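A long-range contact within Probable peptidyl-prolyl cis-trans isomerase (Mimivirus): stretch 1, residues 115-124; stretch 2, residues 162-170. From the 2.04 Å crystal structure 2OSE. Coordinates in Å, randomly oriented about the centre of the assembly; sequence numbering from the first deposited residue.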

# COMPACT_ATOMS: atom_id res chain seq x y z
N VAL A 115 -3.29 25.31 18.43
CA VAL A 115 -3.55 26.69 18.84
C VAL A 115 -3.68 27.55 17.61
O VAL A 115 -2.67 27.98 17.05
CB VAL A 115 -2.43 27.26 19.75
CG1 VAL A 115 -2.83 28.65 20.25
CG2 VAL A 115 -2.15 26.35 20.93
N PHE A 116 -4.91 27.80 17.18
CA PHE A 116 -5.18 28.53 15.94
C PHE A 116 -5.28 30.03 16.16
O PHE A 116 -5.47 30.51 17.28
CB PHE A 116 -6.45 28.02 15.24
CG PHE A 116 -6.42 26.55 14.92
CD1 PHE A 116 -5.22 25.91 14.62
CD2 PHE A 116 -7.59 25.81 14.90
CE1 PHE A 116 -5.18 24.56 14.32
CE2 PHE A 116 -7.56 24.45 14.61
CZ PHE A 116 -6.34 23.83 14.31
N GLY A 117 -5.15 30.76 15.06
CA GLY A 117 -5.14 32.20 15.15
C GLY A 117 -6.55 32.71 15.13
O GLY A 117 -7.52 31.96 15.36
N ASP A 118 -6.66 34.00 14.83
CA ASP A 118 -7.90 34.75 14.90
C ASP A 118 -8.88 34.44 13.77
O ASP A 118 -10.09 34.69 13.92
CB ASP A 118 -7.62 36.27 14.98
CG ASP A 118 -6.24 36.67 14.40
OD1 ASP A 118 -5.94 37.89 14.36
OD2 ASP A 118 -5.44 35.78 14.00
N TYR A 119 -8.37 33.91 12.65
CA TYR A 119 -9.22 33.64 11.48
C TYR A 119 -9.23 32.19 11.04
O TYR A 119 -8.28 31.43 11.31
CB TYR A 119 -8.83 34.52 10.29
CG TYR A 119 -9.06 35.99 10.53
CD1 TYR A 119 -10.25 36.61 10.14
CD2 TYR A 119 -8.07 36.78 11.15
CE1 TYR A 119 -10.46 37.97 10.36
CE2 TYR A 119 -8.28 38.15 11.37
CZ TYR A 119 -9.47 38.73 10.97
OH TYR A 119 -9.68 40.08 11.18
N PHE A 120 -10.31 31.83 10.35
CA PHE A 120 -10.52 30.54 9.76
C PHE A 120 -10.74 30.74 8.26
O PHE A 120 -11.43 31.68 7.85
CB PHE A 120 -11.73 29.90 10.42
CG PHE A 120 -12.37 28.80 9.63
CD1 PHE A 120 -11.88 27.51 9.72
CD2 PHE A 120 -13.47 29.05 8.84
CE1 PHE A 120 -12.48 26.48 9.00
CE2 PHE A 120 -14.08 28.03 8.11
CZ PHE A 120 -13.58 26.75 8.20
N TYR A 121 -10.14 29.87 7.45
CA TYR A 121 -10.31 29.88 5.99
C TYR A 121 -11.04 28.62 5.55
O TYR A 121 -10.61 27.51 5.86
CB TYR A 121 -8.95 30.01 5.26
CG TYR A 121 -8.24 31.30 5.61
CD1 TYR A 121 -8.34 32.43 4.79
CD2 TYR A 121 -7.54 31.43 6.80
CE1 TYR A 121 -7.73 33.64 5.14
CE2 TYR A 121 -6.93 32.64 7.17
CZ TYR A 121 -7.03 33.73 6.32
OH TYR A 121 -6.42 34.90 6.69
N PRO A 122 -12.17 28.77 4.85
CA PRO A 122 -12.93 27.60 4.37
C PRO A 122 -12.08 26.72 3.45
O PRO A 122 -11.05 27.21 2.91
CB PRO A 122 -14.12 28.20 3.61
CG PRO A 122 -14.20 29.67 4.08
CD PRO A 122 -12.79 30.06 4.48
N HIS A 123 -12.46 25.45 3.33
CA HIS A 123 -11.63 24.42 2.67
C HIS A 123 -12.38 23.90 1.44
O HIS A 123 -12.57 22.68 1.26
CB HIS A 123 -11.33 23.28 3.68
CG HIS A 123 -10.03 22.55 3.46
ND1 HIS A 123 -9.35 22.55 2.26
CD2 HIS A 123 -9.32 21.74 4.29
CE1 HIS A 123 -8.26 21.80 2.36
NE2 HIS A 123 -8.22 21.30 3.59
N GLU A 124 -12.79 24.83 0.59
CA GLU A 124 -13.69 24.52 -0.52
C GLU A 124 -13.13 24.72 -1.94
O GLU A 124 -13.79 24.39 -2.92
CB GLU A 124 -14.93 25.40 -0.37
CG GLU A 124 -15.46 25.48 1.05
CD GLU A 124 -16.83 26.10 1.14
OE1 GLU A 124 -17.03 27.23 0.63
OE2 GLU A 124 -17.72 25.42 1.71
N GLU A 162 -15.80 15.99 2.55
CA GLU A 162 -15.73 15.00 3.63
C GLU A 162 -14.54 15.22 4.54
O GLU A 162 -14.41 14.54 5.57
CB GLU A 162 -15.71 13.57 3.08
CG GLU A 162 -17.06 13.10 2.50
CD GLU A 162 -16.97 11.75 1.77
OE1 GLU A 162 -16.03 10.96 2.03
OE2 GLU A 162 -17.85 11.51 0.90
N LEU A 163 -13.66 16.16 4.17
CA LEU A 163 -12.47 16.43 4.98
C LEU A 163 -12.88 16.94 6.35
O LEU A 163 -13.80 17.74 6.44
CB LEU A 163 -11.53 17.44 4.31
CG LEU A 163 -10.77 17.00 3.03
CD1 LEU A 163 -10.11 18.22 2.37
CD2 LEU A 163 -9.73 15.91 3.31
N ASP A 164 -12.19 16.47 7.38
CA ASP A 164 -12.40 16.94 8.74
C ASP A 164 -12.07 18.44 8.83
O ASP A 164 -11.11 18.92 8.22
CB ASP A 164 -11.53 16.14 9.69
CG ASP A 164 -12.01 16.22 11.14
OD1 ASP A 164 -11.72 17.23 11.80
OD2 ASP A 164 -12.65 15.25 11.62
N ARG A 165 -12.89 19.18 9.56
CA ARG A 165 -12.61 20.59 9.91
C ARG A 165 -11.19 20.76 10.44
O ARG A 165 -10.58 21.84 10.30
CB ARG A 165 -13.64 21.04 10.94
CG ARG A 165 -13.35 22.32 11.67
CD ARG A 165 -14.19 23.49 11.16
NE ARG A 165 -13.86 24.71 11.91
CZ ARG A 165 -14.55 25.84 11.83
NH1 ARG A 165 -15.62 25.91 11.02
NH2 ARG A 165 -14.19 26.90 12.54
N ASP A 166 -10.64 19.70 11.04
CA ASP A 166 -9.28 19.70 11.55
C ASP A 166 -8.21 19.69 10.45
O ASP A 166 -7.03 19.79 10.75
CB ASP A 166 -9.03 18.49 12.46
CG ASP A 166 -9.82 18.54 13.77
OD1 ASP A 166 -10.22 19.64 14.21
OD2 ASP A 166 -10.00 17.44 14.35
N GLN A 167 -8.63 19.50 9.20
CA GLN A 167 -7.74 19.63 8.05
C GLN A 167 -7.65 21.12 7.78
O GLN A 167 -8.34 21.66 6.92
CB GLN A 167 -8.28 18.84 6.85
CG GLN A 167 -8.39 17.30 7.11
CD GLN A 167 -7.18 16.49 6.67
OE1 GLN A 167 -6.08 17.00 6.49
NE2 GLN A 167 -7.40 15.18 6.46
N VAL A 168 -6.80 21.79 8.56
CA VAL A 168 -6.84 23.26 8.69
C VAL A 168 -6.07 24.02 7.59
O VAL A 168 -4.87 23.85 7.42
CB VAL A 168 -6.34 23.69 10.11
CG1 VAL A 168 -4.88 23.28 10.32
CG2 VAL A 168 -6.49 25.24 10.33
N VAL A 169 -6.80 24.87 6.86
CA VAL A 169 -6.26 25.70 5.79
C VAL A 169 -5.33 26.80 6.33
O VAL A 169 -5.74 27.61 7.18
CB VAL A 169 -7.38 26.32 4.95
CG1 VAL A 169 -6.84 27.28 3.83
CG2 VAL A 169 -8.22 25.24 4.34
N ILE A 170 -4.10 26.81 5.83
CA ILE A 170 -3.07 27.76 6.24
C ILE A 170 -2.47 28.57 5.06
O ILE A 170 -1.57 29.38 5.28
CB ILE A 170 -1.90 27.07 7.00
CG1 ILE A 170 -1.23 25.97 6.16
CG2 ILE A 170 -2.35 26.49 8.40
CD1 ILE A 170 0.18 25.75 6.59
O HOH W 1 -8.05 28.02 8.62
O HOH W 2 -9.55 25.74 7.64

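Read from the second stretch, this contact shows a recurring pattern: packing on the faces of Phe116, Phe120 and His123 recurs, and no direct hydrogen bond joins the two segments. Glu162 stays out of reach, so the contact begins at Leu163, whose CA-to-CB bond points toward stretch 1. Leu163 CD1 sits over one face of the His123 ring, 4.0 Å from the ring centroid and 3.8 Å from His123 NE2, a CH-pi contact over the ring face. His123 NE2 is hydrogen-bonded elsewhere in the structure.

The CA-to-CB bond of Asp164 points away, and the residue works on the local backbone instead. It opens a type I beta turn that runs to Gln167, closed by Gln167 N donating to Asp164 O at 2.7 Å, while Asp166 N donates to the side-chain atom Asp164 OD1 at 2.8 Å. The turn carries Arg165 at its second position. The CA-to-CB bond of Arg165 runs sideways, yet its long side chain reaches stretch 1 and lays the guanidinium flat on Phe120. The planes differ by only 7°, with centres 3.8 Å apart, and Arg165 CZ approaches Phe120 CE1 to 3.6 Å. Charge over the pi face and broad flat contact are thus combined in a cation-pi stack, even though both residues are exposed.

Gln167 brings its backbone to the edge of the His123 ring, near the ring plane. Gln167 O lies 3.4 Å from His123 NE2, but the angle is too poor for a hydrogen bond.

Val168, buried, addresses a different aromatic. Val168 CG2 stands over one face of Phe116, 4.3 Å from the ring centroid and 13° off the normal, and Val168 CB lies 4.2 Å from Phe116 CZ.

Val169 is the hub, with the largest area covered by the other stretch. Its CA-to-CB bond points toward stretch 1, and Val169 CG2 lies 3.5 Å from the centroid of the His123 ring, over the face opposite Leu163 CD1. The imidazole is therefore sandwiched between two aliphatic groups. Val169 CG1 meanwhile packs against Tyr121 CB at 3.7 Å, although the end of the Tyr121 side chain leads away.

The backbones of Tyr121 and Val169, CA atoms 5.8 Å apart, are joined through water. One water accepts from Tyr121 N (3.0 Å) and donates to Val169 O (2.8 Å); another donates to Tyr121 O (2.7 Å) and accepts from Val169 N (3.0 Å). Each polar pair is thus satisfied by a single bridging molecule. The CA-to-CB bond of Ile170 then points away, and the contact ends.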